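Local coordinates for protection of telomeres protein 1 (Schizosaccharomyces pombe, PDB 7CUI) that binds single-stranded telomeric DNA to protect the 3'-end overhang of telomeres, and regulates telomerase and telomere length, at residues D102-N108 and R192-I198. Numbering follows the deposited sequence.
Sequences DAAELIN and RGFGTKI
In this C-terminal part of Pot1, whose curled mixed beta-sheet is consistent with an OB fold, the last strand, 190-198, runs beside helix 100-107, which follows directly on strand 93-99, the parallel neighbour of 190-198. The axis of helix segment 102-107 makes 48° with strand 192-194 (closest approach 7.8 Å) and 41° with strand 196-198 (5.8 Å). Arg-192 reaches the helix with NH1 2.7 Å from OD2 of Asp-102, a salt bridge near the guanidinium plane; Lys-169 shares that carboxylate, and Arg-192 NE donates to the backbone of the neighbouring Tpz1 chain. Gly-193 brings its O within 3.3 Å of Asp-102 CB. At Phe-194, whose CA lies 5.1 Å from Asp-102 CA, the ring (chi1 p) leads away. Gly-195, with positive phi (59/38), lies in the interruption between the two parts of strand 190-198. Thr-196 OG1 donates to Phe-194 O (2.7 Å); water 1 donates to Thr-196 O (2.9 Å) and Asp-102 O (3.0 Å), bridging the backbones. Lys-197 (chi1 p), its CA 4.1 Å from Leu-106 CA, packs CB 3.2 Å from Glu-105 O, and its NZ forms a long salt bridge to Glu-105 OE1 (3.6 Å). Ile-198 closes the contact: its CD1 lies 4.0 Å from Leu-106 CG, its side chain also packs on Leu-131 and Ile-134 of helix 121-135, and its N donates to Leu-106 O (2.9 Å, N-H...O angle 162°). Just past the helix end, Asn-108 (phi/psi 60/54, chi1 t) donates from ND2 to Ile-198 O at 2.8 Å.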
ATOM      1  N   ASP A 102      -8.406  -1.558  -5.723  1.00 33.34           N
ATOM      2  CA  ASP A 102      -7.928  -0.452  -4.907  1.00 34.52           C
ATOM      3  C   ASP A 102      -6.575   0.034  -5.427  1.00 34.13           C
ATOM      4  O   ASP A 102      -6.304   1.234  -5.429  1.00 33.25           O
ATOM      5  CB  ASP A 102      -7.896  -0.828  -3.424  1.00 36.58           C
ATOM      6  CG  ASP A 102      -9.272  -0.918  -2.779  1.00 39.10           C
ATOM      7  OD1 ASP A 102     -10.115  -0.029  -3.048  1.00 42.30           O
ATOM      8  OD2 ASP A 102      -9.497  -1.875  -2.005  1.00 38.62           O
ATOM      9  N   ALA A 103      -5.740  -0.913  -5.873  1.00 35.06           N
ATOM     10  CA  ALA A 103      -4.449  -0.601  -6.465  1.00 33.57           C
ATOM     11  C   ALA A 103      -4.647   0.070  -7.821  1.00 33.69           C
ATOM     12  O   ALA A 103      -3.899   0.978  -8.172  1.00 35.72           O
ATOM     13  CB  ALA A 103      -3.606  -1.844  -6.572  1.00 32.66           C
ATOM     14  N   ALA A 104      -5.667  -0.375  -8.568  1.00 32.60           N
ATOM     15  CA  ALA A 104      -6.032   0.257  -9.827  1.00 31.60           C
ATOM     16  C   ALA A 104      -6.493   1.694  -9.582  1.00 33.39           C
ATOM     17  O   ALA A 104      -6.174   2.584 -10.368  1.00 34.83           O
ATOM     18  CB  ALA A 104      -7.079  -0.557 -10.552  1.00 28.22           C
ATOM     19  N   GLU A 105      -7.239   1.902  -8.488  1.00 35.03           N
ATOM     20  CA  GLU A 105      -7.705   3.217  -8.077  1.00 37.56           C
ATOM     21  C   GLU A 105      -6.511   4.148  -7.848  1.00 35.21           C
ATOM     22  O   GLU A 105      -6.491   5.264  -8.362  1.00 35.31           O
ATOM     23  CB  GLU A 105      -8.583   3.096  -6.827  1.00 41.18           C
ATOM     24  CG  GLU A 105      -9.052   4.427  -6.267  1.00 47.52           C
ATOM     25  CD  GLU A 105     -10.373   4.933  -6.815  1.00 54.44           C
ATOM     26  OE1 GLU A 105     -11.009   5.761  -6.133  1.00 59.03           O
ATOM     27  OE2 GLU A 105     -10.765   4.497  -7.917  1.00 61.81           O
ATOM     28  N   LEU A 106      -5.518   3.672  -7.084  1.00 33.37           N
ATOM     29  CA  LEU A 106      -4.323   4.447  -6.786  1.00 31.84           C
ATOM     30  C   LEU A 106      -3.578   4.766  -8.081  1.00 32.78           C
ATOM     31  O   LEU A 106      -3.293   5.933  -8.346  1.00 36.17           O
ATOM     32  CB  LEU A 106      -3.444   3.670  -5.799  1.00 27.85           C
ATOM     33  CG  LEU A 106      -2.179   4.386  -5.324  1.00 27.50           C
ATOM     34  CD1 LEU A 106      -2.491   5.387  -4.219  1.00 26.65           C
ATOM     35  CD2 LEU A 106      -1.134   3.385  -4.850  1.00 26.66           C
ATOM     36  N   ILE A 107      -3.296   3.733  -8.892  1.00 31.77           N
ATOM     37  CA  ILE A 107      -2.493   3.897 -10.097  1.00 31.36           C
ATOM     38  C   ILE A 107      -3.159   4.901 -11.037  1.00 34.23           C
ATOM     39  O   ILE A 107      -2.481   5.784 -11.558  1.00 35.29           O
ATOM     40  CB  ILE A 107      -2.179   2.554 -10.788  1.00 30.49           C
ATOM     41  CG1 ILE A 107      -1.259   1.687  -9.928  1.00 29.63           C
ATOM     42  CG2 ILE A 107      -1.580   2.788 -12.169  1.00 29.21           C
ATOM     43  CD1 ILE A 107      -1.349   0.209 -10.239  1.00 30.49           C
ATOM     44  N   ASN A 108      -4.471   4.736 -11.259  1.00 34.93           N
ATOM     45  CA  ASN A 108      -5.304   5.728 -11.922  1.00 37.56           C
ATOM     46  C   ASN A 108      -4.793   6.000 -13.338  1.00 39.30           C
ATOM     47  O   ASN A 108      -4.541   7.149 -13.697  1.00 42.10           O
ATOM     48  CB  ASN A 108      -5.407   7.009 -11.084  1.00 38.01           C
ATOM     49  CG  ASN A 108      -6.475   7.964 -11.569  1.00 40.67           C
ATOM     50  OD1 ASN A 108      -7.410   7.564 -12.254  1.00 44.85           O
ATOM     51  ND2 ASN A 108      -6.350   9.233 -11.216  1.00 44.35           N
ATOM     52  N   ARG A 192      -5.667  -2.258   4.367  1.00 37.60           N
ATOM     53  CA  ARG A 192      -5.797  -2.157   2.925  1.00 35.82           C
ATOM     54  C   ARG A 192      -6.131  -0.721   2.531  1.00 35.27           C
ATOM     55  O   ARG A 192      -7.123  -0.165   2.996  1.00 37.24           O
ATOM     56  CB  ARG A 192      -6.875  -3.130   2.445  1.00 36.41           C
ATOM     57  CG  ARG A 192      -6.324  -4.437   1.899  1.00 36.79           C
ATOM     58  CD  ARG A 192      -6.673  -4.546   0.432  1.00 35.34           C
ATOM     59  NE  ARG A 192      -7.690  -5.559   0.201  1.00 37.42           N
ATOM     60  CZ  ARG A 192      -8.644  -5.493  -0.722  1.00 37.43           C
ATOM     61  NH1 ARG A 192      -8.755  -4.432  -1.503  1.00 35.92           N
ATOM     62  NH2 ARG A 192      -9.498  -6.491  -0.848  1.00 41.17           N
ATOM     63  N   GLY A 193      -5.298  -0.136   1.662  1.00 33.10           N
ATOM     64  CA  GLY A 193      -5.562   1.191   1.130  1.00 32.18           C
ATOM     65  C   GLY A 193      -6.784   1.191   0.217  1.00 33.29           C
ATOM     66  O   GLY A 193      -7.103   0.165  -0.386  1.00 33.88           O
ATOM     67  N   PHE A 194      -7.459   2.345   0.131  1.00 33.80           N
ATOM     68  CA  PHE A 194      -8.571   2.528  -0.788  1.00 36.58           C
ATOM     69  C   PHE A 194      -8.929   4.011  -0.889  1.00 37.66           C
ATOM     70  O   PHE A 194      -8.465   4.823  -0.090  1.00 38.60           O
ATOM     71  CB  PHE A 194      -9.789   1.719  -0.330  1.00 38.39           C
ATOM     72  CG  PHE A 194     -10.500   2.293   0.869  1.00 40.39           C
ATOM     73  CD1 PHE A 194     -10.058   2.019   2.155  1.00 40.04           C
ATOM     74  CD2 PHE A 194     -11.608   3.114   0.709  1.00 41.76           C
ATOM     75  CE1 PHE A 194     -10.713   2.550   3.255  1.00 44.78           C
ATOM     76  CE2 PHE A 194     -12.260   3.650   1.808  1.00 44.49           C
ATOM     77  CZ  PHE A 194     -11.812   3.365   3.080  1.00 48.38           C
ATOM     78  N   GLY A 195      -9.773   4.339  -1.877  1.00 40.65           N
ATOM     79  CA  GLY A 195     -10.344   5.668  -2.041  1.00 42.27           C
ATOM     80  C   GLY A 195      -9.278   6.748  -2.206  1.00 41.48           C
ATOM     81  O   GLY A 195      -9.418   7.856  -1.690  1.00 44.57           O
ATOM     82  N   THR A 196      -8.211   6.409  -2.931  1.00 39.30           N
ATOM     83  CA  THR A 196      -7.042   7.262  -3.049  1.00 38.23           C
ATOM     84  C   THR A 196      -6.483   7.119  -4.460  1.00 37.95           C
ATOM     85  O   THR A 196      -6.175   6.006  -4.877  1.00 38.77           O
ATOM     86  CB  THR A 196      -5.985   6.853  -2.011  1.00 36.77           C
ATOM     87  OG1 THR A 196      -6.612   6.734  -0.734  1.00 37.38           O
ATOM     88  CG2 THR A 196      -4.816   7.810  -1.923  1.00 35.11           C
ATOM     89  N   LYS A 197      -6.361   8.238  -5.187  1.00 36.42           N
ATOM     90  CA  LYS A 197      -5.921   8.177  -6.574  1.00 40.59           C
ATOM     91  C   LYS A 197      -4.773   9.154  -6.827  1.00 40.80           C
ATOM     92  O   LYS A 197      -4.766  10.260  -6.292  1.00 39.99           O
ATOM     93  CB  LYS A 197      -7.094   8.326  -7.552  1.00 44.05           C
ATOM     94  CG  LYS A 197      -7.868   9.633  -7.489  1.00 52.13           C
ATOM     95  CD  LYS A 197      -8.754   9.874  -8.702  1.00 58.83           C
ATOM     96  CE  LYS A 197     -10.188   9.416  -8.527  1.00 63.55           C
ATOM     97  NZ  LYS A 197     -10.348   7.989  -8.889  1.00 67.94           N
ATOM     98  N   ILE A 198      -3.795   8.715  -7.636  1.00 37.73           N
ATOM     99  CA  ILE A 198      -2.695   9.551  -8.095  1.00 36.14           C
ATOM    100  C   ILE A 198      -3.179  10.351  -9.302  1.00 39.77           C
ATOM    101  O   ILE A 198      -3.830   9.806 -10.188  1.00 42.30           O
ATOM    102  CB  ILE A 198      -1.436   8.716  -8.423  1.00 32.05           C
ATOM    103  CG1 ILE A 198      -0.951   7.905  -7.217  1.00 29.93           C
ATOM    104  CG2 ILE A 198      -0.321   9.593  -8.979  1.00 28.88           C
ATOM    105  CD1 ILE A 198       0.088   6.854  -7.553  1.00 27.17           C
TER
HETATM  106  O   HOH W   1      -6.995   3.575  -3.610  1.00 35.46           O